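Acetyltransferase, GNAT family (Streptococcus pneumoniae, PDB 2ATR) is of unknown function but, as a member of the GNAT family, probably transfers an acetyl group from acetyl-CoA to an amine whose identity is not established. Local coordinates at residues H17-V22 with V54-L59. Sequence-based numbering, arbitrary orientation.
Sequences HLYQAV and VGLIRL
Strand 52-61, in the middle of the mixed GNAT sheet, meets helix 12-20 at Leu18 and Tyr19, from Val54 onward. Val54 turns its side chain from the helix and offers backbone instead: its C lies 3.7 Å from CD2 of Leu18. Together with Gly55 it faces Ala47 of the neighbouring strand in a classic beta bulge. Over the Gly55 backbone sits the fork of Leu18, CD1 3.7 Å from Gly55 C and CD2 near Gly55 N, so CD2 rests on main chain while CD1 touches both Gly55 and the next side chain. Leu56 is the first residue to point its side chain at the helix. Its CB is pressed to 3.4 Å from Leu18 CD1, tighter than usual for two carbons, and the two leucines cross obliquely. Further out, Leu56 crosses Tyr19 at about a right angle, its methyl CD2 3.5 Å from Tyr19 OH and CD1 4.1 Å from Tyr19 CE2. Arg58 bends at chi3 (77°), bringing NE to 3.8 Å from Tyr19 OH, which lies at the edge of the guanidinium, near its plane. Both reach Asp71 OD2 of strand 66-74, Tyr19 OH by a hydrogen bond and Arg58 NE by a salt bridge. The contact is thus apolar along Leu18 and the Tyr19 ring and polar at the Tyr19 hydroxyl, where Asp71 joins helix to strand and the charge of Arg58 would probably keep that carboxylate ionised.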
loop_
_atom_site.group_PDB
_atom_site.type_symbol
_atom_site.label_atom_id
_atom_site.label_comp_id
_atom_site.label_asym_id
_atom_site.label_seq_id
_atom_site.Cartn_x
_atom_site.Cartn_y
_atom_site.Cartn_z
ATOM N N HIS A 17 11.640 -9.918 0.507
ATOM C CA HIS A 17 10.876 -10.994 1.163
ATOM C C HIS A 17 9.368 -10.702 1.278
ATOM O O HIS A 17 8.537 -11.601 1.216
ATOM C CB HIS A 17 11.491 -11.367 2.540
ATOM C CG HIS A 17 11.296 -10.325 3.602
ATOM N ND1 HIS A 17 11.974 -9.132 3.587
ATOM C CD2 HIS A 17 10.530 -10.321 4.722
ATOM C CE1 HIS A 17 11.590 -8.407 4.624
ATOM N NE2 HIS A 17 10.725 -9.113 5.334
ATOM N N LEU A 18 8.999 -9.436 1.456
ATOM C CA LEU A 18 7.565 -9.090 1.532
ATOM C C LEU A 18 6.859 -9.302 0.154
ATOM O O LEU A 18 5.801 -9.889 0.079
ATOM C CB LEU A 18 7.412 -7.631 1.964
ATOM C CG LEU A 18 7.872 -7.216 3.368
ATOM C CD1 LEU A 18 7.583 -5.729 3.601
ATOM C CD2 LEU A 18 7.194 -8.044 4.370
ATOM N N TYR A 19 7.461 -8.778 -0.899
ATOM C CA TYR A 19 6.936 -8.934 -2.277
ATOM C C TYR A 19 6.950 -10.414 -2.707
ATOM O O TYR A 19 5.927 -10.912 -3.206
ATOM C CB TYR A 19 7.689 -8.051 -3.261
ATOM C CG TYR A 19 7.496 -6.577 -3.019
ATOM C CD1 TYR A 19 6.404 -5.875 -3.590
ATOM C CD2 TYR A 19 8.403 -5.864 -2.217
ATOM C CE1 TYR A 19 6.229 -4.486 -3.356
ATOM C CE2 TYR A 19 8.231 -4.506 -1.983
ATOM C CZ TYR A 19 7.138 -3.819 -2.552
ATOM O OH TYR A 19 7.015 -2.476 -2.295
ATOM N N GLN A 20 8.067 -11.120 -2.469
ATOM C CA GLN A 20 8.081 -12.612 -2.577
ATOM C C GLN A 20 6.907 -13.252 -1.846
ATOM O O GLN A 20 6.241 -14.124 -2.381
ATOM C CB GLN A 20 9.416 -13.220 -2.076
ATOM C CG GLN A 20 10.525 -13.052 -3.075
ATOM C CD GLN A 20 11.956 -13.196 -2.528
ATOM O OE1 GLN A 20 12.212 -13.205 -1.319
ATOM N NE2 GLN A 20 12.908 -13.248 -3.452
ATOM N N ALA A 21 6.633 -12.806 -0.630
ATOM C CA ALA A 21 5.552 -13.369 0.180
ATOM C C ALA A 21 4.193 -13.233 -0.481
ATOM O O ALA A 21 3.184 -13.764 0.030
ATOM C CB ALA A 21 5.529 -12.702 1.534
ATOM N N VAL A 22 4.143 -12.489 -1.584
ATOM C CA VAL A 22 2.876 -12.314 -2.292
ATOM C C VAL A 22 2.707 -12.696 -3.812
ATOM O O VAL A 22 1.643 -12.394 -4.336
ATOM C CB VAL A 22 2.173 -10.921 -1.974
ATOM C CG1 VAL A 22 1.813 -10.784 -0.493
ATOM C CG2 VAL A 22 2.978 -9.761 -2.460
ATOM N N VAL A 54 7.936 -6.972 8.702
ATOM C CA VAL A 54 6.763 -7.851 8.525
ATOM C C VAL A 54 5.655 -7.214 7.624
ATOM O O VAL A 54 4.698 -7.863 7.277
ATOM C CB VAL A 54 6.242 -8.514 9.880
ATOM C CG1 VAL A 54 7.442 -9.158 10.641
ATOM C CG2 VAL A 54 5.459 -7.562 10.850
ATOM N N GLY A 55 5.815 -5.950 7.246
ATOM C CA GLY A 55 4.722 -5.250 6.531
ATOM C C GLY A 55 5.281 -4.024 5.891
ATOM O O GLY A 55 6.328 -3.525 6.336
ATOM N N LEU A 56 4.630 -3.568 4.806
ATOM C CA LEU A 56 5.042 -2.378 4.089
ATOM C C LEU A 56 3.783 -1.672 3.527
ATOM O O LEU A 56 2.809 -2.332 3.173
ATOM C CB LEU A 56 6.044 -2.739 2.958
ATOM C CG LEU A 56 6.475 -1.734 1.876
ATOM C CD1 LEU A 56 7.880 -2.067 1.314
ATOM C CD2 LEU A 56 5.404 -1.688 0.723
ATOM N N ILE A 57 3.811 -0.353 3.495
ATOM C CA ILE A 57 2.832 0.435 2.682
ATOM C C ILE A 57 3.645 1.390 1.840
ATOM O O ILE A 57 4.670 1.893 2.295
ATOM C CB ILE A 57 1.704 1.137 3.503
ATOM C CG1 ILE A 57 0.629 1.834 2.561
ATOM C CG2 ILE A 57 2.335 2.152 4.497
ATOM C CD1 ILE A 57 -0.646 2.301 3.370
ATOM N N ARG A 58 3.240 1.574 0.585
ATOM C CA ARG A 58 3.916 2.456 -0.324
ATOM C C ARG A 58 2.871 3.282 -1.104
ATOM O O ARG A 58 1.976 2.759 -1.798
ATOM C CB ARG A 58 4.783 1.661 -1.310
ATOM C CG ARG A 58 5.652 2.471 -2.187
ATOM C CD ARG A 58 6.704 1.607 -2.882
ATOM N NE ARG A 58 6.179 0.827 -4.014
ATOM C CZ ARG A 58 5.996 1.267 -5.254
ATOM N NH1 ARG A 58 6.154 2.556 -5.595
ATOM N NH2 ARG A 58 5.594 0.414 -6.173
ATOM N N LEU A 59 2.984 4.591 -0.961
ATOM C CA LEU A 59 2.075 5.520 -1.655
ATOM C C LEU A 59 2.795 6.195 -2.776
ATOM O O LEU A 59 3.980 6.466 -2.661
ATOM C CB LEU A 59 1.561 6.573 -0.682
ATOM C CG LEU A 59 0.914 6.199 0.642
ATOM C CD1 LEU A 59 0.387 7.476 1.254
ATOM C CD2 LEU A 59 -0.183 5.209 0.475
#